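Local coordinates for protein HTH-type transcriptional regulator TreR (Bacillus subtilis, PDB 2OGG) that represses the trehalose operon trePA and binds trehalose-6-phosphate, here represented by its effector-binding domain of the UTRA family, at residues A[26-31]-A[117-122]; A[54-59]-A[73-78]; A[78-81]-A[86-89]; A[97-102]-A[107-112]. All coordinates share one frame; numbering follows the deposited sequence.

Contact 1: residues A[26-31]-A[117-122]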
loop_
_atom_site.group_PDB
_atom_site.type_symbol
_atom_site.label_atom_id
_atom_site.label_comp_id
_atom_site.label_asym_id
_atom_site.label_seq_id
_atom_site.Cartn_x
_atom_site.Cartn_y
_atom_site.Cartn_z
ATOM N N GLN A 26 27.379 -1.657 -8.559
ATOM C CA GLN A 26 27.714 -2.438 -7.377
ATOM C C GLN A 26 27.002 -1.897 -6.108
ATOM O O GLN A 26 26.346 -2.650 -5.391
ATOM C CB GLN A 26 29.228 -2.537 -7.188
ATOM C CG GLN A 26 29.870 -3.532 -8.137
ATOM C CD GLN A 26 31.370 -3.300 -8.301
ATOM O OE1 GLN A 26 32.140 -3.408 -7.345
ATOM N NE2 GLN A 26 31.786 -2.959 -9.521
ATOM N N LYS A 27 27.035 -0.584 -5.902
ATOM C CA LYS A 27 26.350 0.012 -4.761
ATOM C C LYS A 27 24.814 -0.040 -4.891
ATOM O O LYS A 27 24.139 -0.548 -4.000
ATOM C CB LYS A 27 26.857 1.434 -4.474
ATOM C CG LYS A 27 25.895 2.260 -3.604
ATOM C CD LYS A 27 26.576 2.911 -2.392
ATOM C CE LYS A 27 26.884 4.383 -2.625
ATOM N NZ LYS A 27 25.657 5.147 -2.999
ATOM N N GLN A 28 24.285 0.354 -6.050
ATOM C CA GLN A 28 22.834 0.444 -6.258
ATOM C C GLN A 28 22.129 -0.908 -6.243
ATOM O O GLN A 28 21.032 -1.040 -5.708
ATOM C CB GLN A 28 22.498 1.167 -7.570
ATOM C CG GLN A 28 22.764 2.663 -7.571
ATOM C CD GLN A 28 21.947 3.442 -6.547
ATOM O OE1 GLN A 28 21.521 2.903 -5.535
ATOM N NE2 GLN A 28 21.830 4.743 -6.760
ATOM N N LEU A 29 22.789 -1.928 -6.771
ATOM C CA LEU A 29 22.165 -3.239 -6.948
ATOM C C LEU A 29 22.726 -4.286 -5.996
ATOM O O LEU A 29 22.358 -5.444 -6.072
ATOM C CB LEU A 29 22.396 -3.691 -8.385
ATOM C CG LEU A 29 21.460 -4.668 -9.051
ATOM C CD1 LEU A 29 20.023 -4.251 -8.861
ATOM C CD2 LEU A 29 21.809 -4.717 -10.504
ATOM N N ARG A 30 23.555 -3.853 -5.050
ATOM C CA ARG A 30 24.295 -4.757 -4.172
ATOM C C ARG A 30 24.860 -5.963 -4.917
ATOM O O ARG A 30 24.670 -7.103 -4.506
ATOM C CB ARG A 30 23.430 -5.211 -3.002
ATOM C CG ARG A 30 23.322 -4.209 -1.863
ATOM C CD ARG A 30 22.067 -4.529 -1.036
ATOM N NE ARG A 30 21.799 -3.509 -0.025
ATOM C CZ ARG A 30 20.610 -3.318 0.553
ATOM N NH1 ARG A 30 19.570 -4.068 0.217
ATOM N NH2 ARG A 30 20.461 -2.357 1.452
ATOM N N ALA A 31 25.530 -5.698 -6.032
ATOM C CA ALA A 31 26.154 -6.740 -6.855
ATOM C C ALA A 31 27.677 -6.770 -6.666
ATOM O O ALA A 31 28.298 -5.710 -6.533
ATOM C CB ALA A 31 25.840 -6.486 -8.322
ATOM N N VAL A 117 13.693 12.363 -10.579
ATOM C CA VAL A 117 14.310 11.042 -10.663
ATOM C C VAL A 117 13.645 10.025 -9.752
ATOM O O VAL A 117 13.674 10.155 -8.524
ATOM C CB VAL A 117 15.810 11.049 -10.334
ATOM C CG1 VAL A 117 16.367 9.630 -10.460
ATOM C CG2 VAL A 117 16.565 11.998 -11.250
ATOM N N VAL A 118 12.981 9.054 -10.362
ATOM C CA VAL A 118 12.364 7.957 -9.622
ATOM C C VAL A 118 13.271 6.731 -9.601
ATOM O O VAL A 118 13.683 6.212 -10.651
ATOM C CB VAL A 118 11.009 7.562 -10.230
ATOM C CG1 VAL A 118 10.372 6.478 -9.377
ATOM C CG2 VAL A 118 10.096 8.801 -10.335
ATOM N N ARG A 119 13.657 6.337 -8.395
ATOM C CA ARG A 119 14.468 5.142 -8.207
ATOM C C ARG A 119 13.673 4.066 -7.518
ATOM O O ARG A 119 13.141 4.278 -6.436
ATOM C CB ARG A 119 15.696 5.450 -7.382
ATOM C CG ARG A 119 16.765 6.152 -8.175
ATOM C CD ARG A 119 17.957 6.419 -7.285
ATOM N NE ARG A 119 19.023 7.109 -7.993
ATOM C CZ ARG A 119 19.198 8.425 -7.990
ATOM N NH1 ARG A 119 18.282 9.242 -7.472
ATOM N NH2 ARG A 119 20.190 8.926 -8.680
ATOM N N ASN A 120 13.844 2.851 -8.003
ATOM C CA ASN A 120 13.019 1.754 -7.565
ATOM C C ASN A 120 13.877 0.499 -7.400
ATOM O O ASN A 120 14.694 0.181 -8.258
ATOM C CB ASN A 120 11.951 1.549 -8.625
ATOM C CG ASN A 120 10.892 0.617 -8.199
ATOM O OD1 ASN A 120 10.555 0.541 -7.027
ATOM N ND2 ASN A 120 10.231 0.026 -9.168
ATOM N N TYR A 121 13.816 -0.096 -6.222
ATOM C CA TYR A 121 14.600 -1.279 -5.892
ATOM C C TYR A 121 13.663 -2.456 -5.656
ATOM O O TYR A 121 12.835 -2.419 -4.750
ATOM C CB TYR A 121 15.380 -0.993 -4.620
ATOM C CG TYR A 121 16.259 0.225 -4.745
ATOM C CD1 TYR A 121 17.628 0.101 -5.001
ATOM C CD2 TYR A 121 15.735 1.507 -4.579
ATOM C CE1 TYR A 121 18.435 1.216 -5.155
ATOM C CE2 TYR A 121 16.555 2.628 -4.636
ATOM C CZ TYR A 121 17.890 2.479 -4.996
ATOM O OH TYR A 121 18.720 3.579 -5.063
ATOM N N VAL A 122 13.791 -3.505 -6.463
ATOM C CA VAL A 122 12.865 -4.636 -6.400
ATOM C C VAL A 122 13.553 -5.839 -5.753
ATOM O O VAL A 122 14.741 -6.049 -5.972
ATOM C CB VAL A 122 12.397 -4.985 -7.806
ATOM C CG1 VAL A 122 11.189 -5.900 -7.788
ATOM C CG2 VAL A 122 12.092 -3.725 -8.549
#
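Q28, near the C-terminal end of helix 23-29, meets Y121 and R119 of strand 114-124 along the surface of the antiparallel sheet of the UTRA domain. The one hydrogen bond across the contact runs from Y121 OH to Q28 OE1 (2.9 Å). It is not directed at a lone pair: the hydroxyl sits above the carbonyl plane, 42° out of it, and the approach to OE1 is strongly bent. The amide and the phenol ring are inclined at 49°. The backbone of Q28 takes part too, its carbonyl O lying in the ring plane at the edge of Y121, 3.5 Å from CE1. A bend at chi2 (-62°) brings the Q28 amide to this hydroxyl. At the other end of the amide, NE2 comes within 3.9 Å of R119 NE, too far for a hydrogen bond.

The guanidinium of R119 is held from elsewhere, by a salt bridge to E97 on the neighbouring strand and by a hydrogen bond from NE to Y132. The Y132 ring also meets that of Y121. Behind Q28, L29 packs on Y57 and F59 of strand 49-59. The chain then leaves the helix through R30 at positive phi, and A31 N bonds back to Q26 O, as in a Schellman motif. Under the R119 guanidinium, V117 CG1 rests 3.6 Å from its plane, offset toward the rim.

Contact 2: residues A[54-59]-A[73-78]. With SO4 (sulfate ion), chain C.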
loop_
_atom_site.group_PDB
_atom_site.type_symbol
_atom_site.label_atom_id
_atom_site.label_comp_id
_atom_site.label_asym_id
_atom_site.label_seq_id
_atom_site.Cartn_x
_atom_site.Cartn_y
_atom_site.Cartn_z
ATOM N N ASP A 54 15.034 6.041 -19.102
ATOM C CA ASP A 54 14.806 4.885 -18.231
ATOM C C ASP A 54 16.040 3.991 -18.191
ATOM O O ASP A 54 16.505 3.520 -19.227
ATOM C CB ASP A 54 13.616 4.084 -18.735
ATOM C CG ASP A 54 12.282 4.676 -18.290
ATOM O OD1 ASP A 54 12.200 5.108 -17.115
ATOM O OD2 ASP A 54 11.286 4.621 -19.069
ATOM N N LYS A 55 16.637 3.848 -17.021
ATOM C CA LYS A 55 17.784 2.935 -16.865
ATOM C C LYS A 55 17.421 1.714 -16.018
ATOM O O LYS A 55 16.890 1.862 -14.919
ATOM C CB LYS A 55 18.967 3.701 -16.273
ATOM C CG LYS A 55 19.364 4.894 -17.145
ATOM C CD LYS A 55 20.208 5.939 -16.420
ATOM C CE LYS A 55 21.621 5.418 -16.187
ATOM N NZ LYS A 55 22.577 6.490 -15.830
ATOM N N ASP A 56 17.437 0.531 -16.615
ATOM C CA ASP A 56 17.203 -0.673 -15.823
ATOM C C ASP A 56 18.495 -1.465 -15.678
ATOM O O ASP A 56 19.136 -1.733 -16.688
ATOM C CB ASP A 56 16.121 -1.556 -16.458
ATOM C CG ASP A 56 14.697 -1.092 -16.116
ATOM O OD1 ASP A 56 14.221 -1.502 -15.033
ATOM O OD2 ASP A 56 14.032 -0.378 -16.938
ATOM N N TYR A 57 18.617 -2.145 -14.541
ATOM C CA TYR A 57 19.747 -3.012 -14.222
ATOM C C TYR A 57 19.240 -4.200 -13.386
ATOM O O TYR A 57 18.693 -3.997 -12.306
ATOM C CB TYR A 57 20.754 -2.238 -13.370
ATOM C CG TYR A 57 21.365 -1.064 -14.085
ATOM C CD1 TYR A 57 22.517 -1.213 -14.855
ATOM C CD2 TYR A 57 20.841 0.209 -13.936
ATOM C CE1 TYR A 57 23.072 -0.145 -15.502
ATOM C CE2 TYR A 57 21.292 1.233 -14.689
ATOM C CZ TYR A 57 22.463 1.082 -15.407
ATOM O OH TYR A 57 22.980 2.156 -16.100
ATOM N N PHE A 58 19.462 -5.430 -13.845
ATOM C CA PHE A 58 19.074 -6.598 -13.078
ATOM C C PHE A 58 19.970 -7.791 -13.367
ATOM O O PHE A 58 20.762 -7.757 -14.316
ATOM C CB PHE A 58 17.606 -6.930 -13.314
ATOM C CG PHE A 58 17.246 -7.016 -14.756
ATOM C CD1 PHE A 58 16.941 -5.888 -15.461
ATOM C CD2 PHE A 58 17.373 -8.207 -15.438
ATOM C CE1 PHE A 58 16.654 -5.957 -16.802
ATOM C CE2 PHE A 58 17.066 -8.291 -16.780
ATOM C CZ PHE A 58 16.678 -7.170 -17.458
ATOM N N PHE A 59 19.990 -8.754 -12.441
ATOM C CA PHE A 59 20.959 -9.859 -12.529
ATOM C C PHE A 59 20.542 -10.861 -13.600
ATOM O O PHE A 59 19.494 -11.538 -13.474
ATOM C CB PHE A 59 21.101 -10.609 -11.197
ATOM C CG PHE A 59 21.699 -9.805 -10.096
ATOM C CD1 PHE A 59 22.950 -10.139 -9.591
ATOM C CD2 PHE A 59 20.927 -8.888 -9.392
ATOM C CE1 PHE A 59 23.453 -9.513 -8.463
ATOM C CE2 PHE A 59 21.478 -8.149 -8.339
ATOM C CZ PHE A 59 22.712 -8.522 -7.826
ATOM N N ASN A 73 9.578 -3.093 -25.876
ATOM C CA ASN A 73 8.232 -3.363 -25.425
ATOM C C ASN A 73 8.141 -3.126 -23.902
ATOM O O ASN A 73 8.446 -2.032 -23.444
ATOM C CB ASN A 73 7.776 -4.741 -25.919
ATOM C CG ASN A 73 7.544 -4.758 -27.450
ATOM O OD1 ASN A 73 6.551 -4.214 -27.945
ATOM N ND2 ASN A 73 8.503 -5.298 -28.201
ATOM N N SER A 74 7.948 -4.152 -23.093
ATOM C CA SER A 74 7.940 -3.890 -21.660
ATOM C C SER A 74 8.874 -4.807 -20.927
ATOM O O SER A 74 8.783 -6.026 -21.057
ATOM C CB SER A 74 6.548 -4.030 -21.065
ATOM O OG SER A 74 6.621 -4.132 -19.658
ATOM N N ILE A 75 9.813 -4.226 -20.196
ATOM C CA ILE A 75 10.680 -5.027 -19.355
ATOM C C ILE A 75 9.926 -5.483 -18.113
ATOM O O ILE A 75 10.147 -6.580 -17.601
ATOM C CB ILE A 75 11.867 -4.234 -18.919
ATOM C CG1 ILE A 75 12.663 -3.828 -20.151
ATOM C CG2 ILE A 75 12.692 -5.042 -17.905
ATOM C CD1 ILE A 75 14.084 -3.279 -19.842
ATOM N N TYR A 76 9.001 -4.659 -17.648
ATOM C CA TYR A 76 8.216 -5.029 -16.488
ATOM C C TYR A 76 7.394 -6.294 -16.780
ATOM O O TYR A 76 7.528 -7.302 -16.086
ATOM C CB TYR A 76 7.303 -3.876 -16.066
ATOM C CG TYR A 76 6.237 -4.286 -15.095
ATOM C CD1 TYR A 76 6.474 -4.244 -13.730
ATOM C CD2 TYR A 76 4.945 -4.586 -15.529
ATOM C CE1 TYR A 76 5.493 -4.576 -12.824
ATOM C CE2 TYR A 76 3.930 -4.863 -14.621
ATOM C CZ TYR A 76 4.244 -4.930 -13.273
ATOM O OH TYR A 76 3.281 -5.201 -12.351
ATOM N N GLU A 77 6.633 -6.274 -17.866
ATOM C CA GLU A 77 5.812 -7.426 -18.225
ATOM C C GLU A 77 6.662 -8.666 -18.437
ATOM O O GLU A 77 6.359 -9.735 -17.898
ATOM C CB GLU A 77 4.935 -7.117 -19.445
ATOM C CG GLU A 77 3.794 -6.175 -19.116
ATOM C CD GLU A 77 2.992 -5.783 -20.331
ATOM O OE1 GLU A 77 3.509 -6.005 -21.440
ATOM O OE2 GLU A 77 1.830 -5.315 -20.180
ATOM N N TYR A 78 7.840 -8.488 -19.017
ATOM C CA TYR A 78 8.693 -9.631 -19.256
ATOM C C TYR A 78 9.162 -10.257 -17.974
ATOM O O TYR A 78 9.331 -11.478 -17.889
ATOM C CB TYR A 78 9.893 -9.256 -20.085
ATOM C CG TYR A 78 10.800 -10.420 -20.298
ATOM C CD1 TYR A 78 10.446 -11.462 -21.156
ATOM C CD2 TYR A 78 12.058 -10.451 -19.705
ATOM C CE1 TYR A 78 11.340 -12.517 -21.414
ATOM C CE2 TYR A 78 12.925 -11.517 -19.902
ATOM C CZ TYR A 78 12.557 -12.555 -20.731
ATOM O OH TYR A 78 13.442 -13.587 -20.913
HETATM S S SO4 C . 8.885 -1.106 -18.884
HETATM O O1 SO4 C . 9.590 -1.136 -17.611
HETATM O O2 SO4 C . 7.757 -2.017 -18.880
HETATM O O3 SO4 C . 8.305 0.196 -19.160
HETATM O O4 SO4 C . 9.857 -1.500 -19.885
#
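The F58 ring and the D56 carboxylate, neighbours on one side of strand 49-59, receive I75 from the first turn of helix 75-83. I75 CG2 approaches the F58 ring obliquely, 4.2 Å from CE1, while W38 meets the same ring with planes at about 40°. The other branch of I75 ends 4.1 Å from the carboxylate, measured from CD1 to D56 OD2. That carboxylate is already engaged, OD2 in a salt bridge with R42 and OD1 in hydrogen bonds from T133 and Q131, so the isoleucine probably meets a carboxylate whose charge is largely balanced.

The start of the helix, I75 included, binds a sulfate ion. I75 N donates to sulfate O4 (2.7 Å), and Y76 N donates to sulfate O2 (3.2 Å). S74 OG also lies against sulfate O2, at a modelled distance too short to be trusted in detail. As the N-cap, with OG turned anti to the backbone N (chi1 164°), S74 accepts from E77 N at 2.8 Å in a nearly straight bond. R42 and R44 complete the anion site. Two arginines and the N-terminal end of a helix form a suitable seat for an anion, so the sulfate, probably from the crystallisation liquor, may mark where the phosphate of trehalose-6-phosphate binds.

Contact 3: residues A[78-81]-A[86-89]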
loop_
_atom_site.group_PDB
_atom_site.type_symbol
_atom_site.label_atom_id
_atom_site.label_comp_id
_atom_site.label_asym_id
_atom_site.label_seq_id
_atom_site.Cartn_x
_atom_site.Cartn_y
_atom_site.Cartn_z
ATOM N N TYR A 78 7.840 -8.488 -19.017
ATOM C CA TYR A 78 8.693 -9.631 -19.256
ATOM C C TYR A 78 9.162 -10.257 -17.974
ATOM O O TYR A 78 9.331 -11.478 -17.889
ATOM C CB TYR A 78 9.893 -9.256 -20.085
ATOM C CG TYR A 78 10.800 -10.420 -20.298
ATOM C CD1 TYR A 78 10.446 -11.462 -21.156
ATOM C CD2 TYR A 78 12.058 -10.451 -19.705
ATOM C CE1 TYR A 78 11.340 -12.517 -21.414
ATOM C CE2 TYR A 78 12.925 -11.517 -19.902
ATOM C CZ TYR A 78 12.557 -12.555 -20.731
ATOM O OH TYR A 78 13.442 -13.587 -20.913
ATOM N N ILE A 79 9.657 -9.397 -17.099
ATOM C CA ILE A 79 10.131 -9.817 -15.786
ATOM C C ILE A 79 9.067 -10.443 -14.908
ATOM O O ILE A 79 9.255 -11.534 -14.405
ATOM C CB ILE A 79 10.821 -8.659 -15.078
ATOM C CG1 ILE A 79 12.120 -8.367 -15.824
ATOM C CG2 ILE A 79 11.087 -9.003 -13.646
ATOM C CD1 ILE A 79 13.053 -7.473 -15.107
ATOM N N GLU A 80 7.900 -9.820 -14.830
ATOM C CA GLU A 80 6.782 -10.422 -14.125
ATOM C C GLU A 80 6.416 -11.776 -14.728
ATOM O O GLU A 80 6.074 -12.725 -14.011
ATOM C CB GLU A 80 5.581 -9.499 -14.176
ATOM C CG GLU A 80 5.733 -8.238 -13.344
ATOM C CD GLU A 80 5.781 -8.543 -11.860
ATOM O OE1 GLU A 80 4.817 -9.161 -11.347
ATOM O OE2 GLU A 80 6.792 -8.178 -11.212
ATOM N N GLY A 81 6.571 -11.898 -16.039
ATOM C CA GLY A 81 6.188 -13.134 -16.705
ATOM C C GLY A 81 7.080 -14.288 -16.295
ATOM O O GLY A 81 6.605 -15.424 -16.169
ATOM N N SER A 86 7.993 -14.545 -7.402
ATOM C CA SER A 86 9.131 -14.531 -6.488
ATOM C C SER A 86 9.419 -13.113 -6.059
ATOM O O SER A 86 10.336 -12.878 -5.283
ATOM C CB SER A 86 10.379 -15.062 -7.188
ATOM O OG SER A 86 10.188 -16.364 -7.697
ATOM N N ILE A 87 8.842 -12.157 -6.771
ATOM C CA ILE A 87 9.042 -10.756 -6.424
ATOM C C ILE A 87 8.183 -10.349 -5.236
ATOM O O ILE A 87 6.963 -10.544 -5.236
ATOM C CB ILE A 87 8.751 -9.832 -7.605
ATOM C CG1 ILE A 87 9.601 -10.254 -8.808
ATOM C CG2 ILE A 87 9.046 -8.373 -7.206
ATOM C CD1 ILE A 87 9.654 -9.216 -9.924
ATOM N N SER A 88 8.814 -9.775 -4.225
ATOM C CA SER A 88 8.137 -9.557 -2.958
ATOM C C SER A 88 7.678 -8.121 -2.745
ATOM O O SER A 88 6.501 -7.851 -2.509
ATOM C CB SER A 88 9.031 -9.991 -1.808
ATOM O OG SER A 88 8.309 -9.904 -0.597
ATOM N N TYR A 89 8.634 -7.212 -2.679
ATOM C CA TYR A 89 8.313 -5.811 -2.478
ATOM C C TYR A 89 9.276 -4.982 -3.268
ATOM O O TYR A 89 10.368 -5.444 -3.605
ATOM C CB TYR A 89 8.393 -5.426 -0.993
ATOM C CG TYR A 89 9.761 -5.600 -0.355
ATOM C CD1 TYR A 89 10.190 -6.858 0.061
ATOM C CD2 TYR A 89 10.528 -4.487 0.017
ATOM C CE1 TYR A 89 11.395 -7.028 0.773
ATOM C CE2 TYR A 89 11.734 -4.633 0.738
ATOM C CZ TYR A 89 12.170 -5.915 1.104
ATOM O OH TYR A 89 13.356 -6.106 1.805
#
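Apolar packing between I79 and I87 joins helix 75-83 to the start of strand 87-98. I79 CG2 and I87 CD1 stand 4.0 Å apart; the two side chains cross at about a right angle, and the touch is methyl to methyl. I87 reaches across with CG1 set beside its backbone N and the chain extended to CD1 (chi2 -166°). I79 also packs against F130 and Q131 of strand 129-138.

The second meeting is between a methyl and a carboxylate. E80 curls over at chi2 (-67°) and places OE2 3.3 Å from I87 CD1. No hydrogen bond joins the two segments. OE2 instead forms a salt bridge with R150 of the second subunit, and R150 also lies on I87, so the same arginine touches both sides of this contact. E80 also packs against E80 of the fourth subunit.

Backbone and ring contacts fix the strand beyond. S88 bonds to the main chain of the second subunit. S88 and Y89 both pair with F123, and S88 departs from extended geometry (psi -64°), features consistent with a classic beta bulge. The F123 ring stacks on that of Y89. The whole is a helix-to-strand connection of the UTRA domain: helix 75-83 turns back through a short loop into the strand that is outermost within this chain, at a corner built into the assembly's subunit interfaces.

Contact 4: residues A[97-102]-A[107-112]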
loop_
_atom_site.group_PDB
_atom_site.type_symbol
_atom_site.label_atom_id
_atom_site.label_comp_id
_atom_site.label_asym_id
_atom_site.label_seq_id
_atom_site.Cartn_x
_atom_site.Cartn_y
_atom_site.Cartn_z
ATOM N N GLU A 97 16.997 16.123 -9.236
ATOM C CA GLU A 97 18.426 16.197 -9.464
ATOM C C GLU A 97 18.757 17.135 -10.617
ATOM O O GLU A 97 17.945 17.337 -11.509
ATOM C CB GLU A 97 18.977 14.787 -9.754
ATOM C CG GLU A 97 18.711 13.776 -8.634
ATOM C CD GLU A 97 19.484 12.474 -8.791
ATOM O OE1 GLU A 97 19.999 12.207 -9.897
ATOM O OE2 GLU A 97 19.612 11.733 -7.791
ATOM N N PRO A 98 19.944 17.749 -10.573
ATOM C CA PRO A 98 20.437 18.468 -11.735
ATOM C C PRO A 98 20.523 17.518 -12.920
ATOM O O PRO A 98 20.784 16.331 -12.743
ATOM C CB PRO A 98 21.854 18.869 -11.312
ATOM C CG PRO A 98 21.794 18.944 -9.829
ATOM C CD PRO A 98 20.865 17.849 -9.424
ATOM N N CYS A 99 20.329 18.041 -14.120
ATOM C CA CYS A 99 20.565 17.263 -15.331
ATOM C C CYS A 99 22.044 16.934 -15.489
ATOM O O CYS A 99 22.909 17.764 -15.208
ATOM C CB CYS A 99 20.090 18.037 -16.560
ATOM S SG CYS A 99 18.297 18.070 -16.746
ATOM N N THR A 100 22.317 15.785 -16.096
ATOM C CA THR A 100 23.687 15.330 -16.308
ATOM C C THR A 100 24.004 15.409 -17.798
ATOM O O THR A 100 23.101 15.594 -18.609
ATOM C CB THR A 100 23.778 13.859 -15.914
ATOM O OG1 THR A 100 22.851 13.142 -16.718
ATOM C CG2 THR A 100 23.420 13.664 -14.433
ATOM N N ASP A 101 25.244 15.110 -18.177
ATOM C CA ASP A 101 25.589 15.108 -19.601
ATOM C C ASP A 101 24.795 14.038 -20.368
ATOM O O ASP A 101 24.167 14.329 -21.382
ATOM C CB ASP A 101 27.098 14.963 -19.816
ATOM C CG ASP A 101 27.898 15.954 -18.988
ATOM O OD1 ASP A 101 27.701 15.967 -17.758
ATOM O OD2 ASP A 101 28.699 16.739 -19.554
ATOM N N GLU A 102 24.639 12.867 -19.768
ATOM C CA GLU A 102 23.879 11.810 -20.409
ATOM C C GLU A 102 22.438 12.240 -20.724
ATOM O O GLU A 102 21.913 11.970 -21.812
ATOM C CB GLU A 102 23.903 10.560 -19.544
ATOM C CG GLU A 102 23.175 9.394 -20.158
ATOM C CD GLU A 102 23.050 8.253 -19.184
ATOM O OE1 GLU A 102 22.588 8.516 -18.049
ATOM O OE2 GLU A 102 23.515 7.133 -19.511
ATOM N N LEU A 107 18.023 13.423 -24.309
ATOM C CA LEU A 107 16.663 13.987 -24.225
ATOM C C LEU A 107 16.587 15.417 -24.741
ATOM O O LEU A 107 17.588 16.121 -24.794
ATOM C CB LEU A 107 16.099 13.920 -22.799
ATOM C CG LEU A 107 16.224 12.611 -22.016
ATOM C CD1 LEU A 107 15.901 12.864 -20.553
ATOM C CD2 LEU A 107 15.305 11.516 -22.590
ATOM N N ASP A 108 15.404 15.820 -25.187
ATOM C CA ASP A 108 15.182 17.198 -25.583
ATOM C C ASP A 108 14.900 18.020 -24.321
ATOM O O ASP A 108 13.763 18.094 -23.858
ATOM C CB ASP A 108 14.004 17.279 -26.562
ATOM C CG ASP A 108 14.081 16.227 -27.671
ATOM O OD1 ASP A 108 15.161 16.064 -28.273
ATOM O OD2 ASP A 108 13.042 15.609 -27.990
ATOM N N LEU A 109 15.934 18.627 -23.749
ATOM C CA LEU A 109 15.775 19.309 -22.468
ATOM C C LEU A 109 15.462 20.798 -22.515
ATOM O O LEU A 109 15.270 21.423 -21.471
ATOM C CB LEU A 109 16.937 19.003 -21.527
ATOM C CG LEU A 109 16.950 17.540 -21.062
ATOM C CD1 LEU A 109 18.229 17.201 -20.345
ATOM C CD2 LEU A 109 15.743 17.191 -20.164
ATOM N N ARG A 110 15.228 21.323 -23.714
ATOM C CA ARG A 110 14.860 22.737 -23.868
ATOM C C ARG A 110 15.700 23.635 -22.956
ATOM O O ARG A 110 16.929 23.537 -22.916
ATOM C CB ARG A 110 13.388 22.946 -23.499
ATOM C CG ARG A 110 12.359 22.216 -24.349
ATOM C CD ARG A 110 10.959 22.554 -23.825
ATOM N NE ARG A 110 9.872 21.940 -24.585
ATOM C CZ ARG A 110 9.018 22.614 -25.348
ATOM N NH1 ARG A 110 9.145 23.929 -25.499
ATOM N NH2 ARG A 110 8.038 21.973 -25.970
ATOM N N GLY A 111 15.014 24.522 -22.236
ATOM C CA GLY A 111 15.631 25.326 -21.188
ATOM C C GLY A 111 15.333 24.732 -19.821
ATOM O O GLY A 111 14.747 25.389 -18.968
ATOM N N TYR A 112 15.560 23.432 -19.685
ATOM C CA TYR A 112 15.389 22.756 -18.406
ATOM C C TYR A 112 16.720 22.444 -17.712
ATOM O O TYR A 112 17.716 22.190 -18.377
ATOM C CB TYR A 112 14.533 21.506 -18.580
ATOM C CG TYR A 112 13.047 21.795 -18.509
ATOM C CD1 TYR A 112 12.455 22.169 -17.301
ATOM C CD2 TYR A 112 12.242 21.735 -19.650
ATOM C CE1 TYR A 112 11.092 22.421 -17.213
ATOM C CE2 TYR A 112 10.874 21.976 -19.573
ATOM C CZ TYR A 112 10.304 22.322 -18.349
ATOM O OH TYR A 112 8.953 22.576 -18.246
#
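C99 and L109 make the close part of this contact, C99 SG lying 3.7 Å from L109 CD1. Each side chain points toward the opposing segment, C99 with SG beside its backbone N (chi1 -75°), and the pair is joined by van der Waals packing alone. L109 is buried, flanked as well by M115, D103 and R104, while C99 also touches M115. Past this pair the fit slackens: C99 SG is 4.5 Å from Y112 O, and no hydrogen bond spans the segments.

The loop's outer side is a tight beta turn, closed by a bond from Y112 N to L109 O (2.7 Å). R110 occupies its second position at positive phi, an arrangement resembling type II', and with G111 it faces solvent. The R110 side chain has a long, weak ion pair with E49. The L109 carbonyl O also lies in the plane of the Y112 ring, at its edge; the Y112 side chain is about 6 Å from a bound sodium ion.

T100 N-caps helix 101-106 by accepting from D103 N. Helix 101-106 lies in the chain between the end of strand 87-98 and the loop into strand 114-124; C99 and L109, just before and after it, both pack on R104.

Contacts 2 and 3 are buried and share helix 75-83, its first turn against strand 49-59 and its middle against strand 87-98; F58 and I79 also touch. Contact 1 lies at the surface of the sheet and is the one whose segments are joined by a hydrogen bond. None crosses the other three: contacts 2 and 3 set isoleucine methyls against a ring or methyl and against carboxylates salt-bridged elsewhere, and contact 4, partly buried at the other end of strand 87-98 from contact 3, rests on a sulfur-methyl touch. Salt bridges tie contact 4 to its neighbours, R119 to E97 from contact 1 and K55 to E102 from contact 2. Contacts 2 and 3 both touch the fourth subunit.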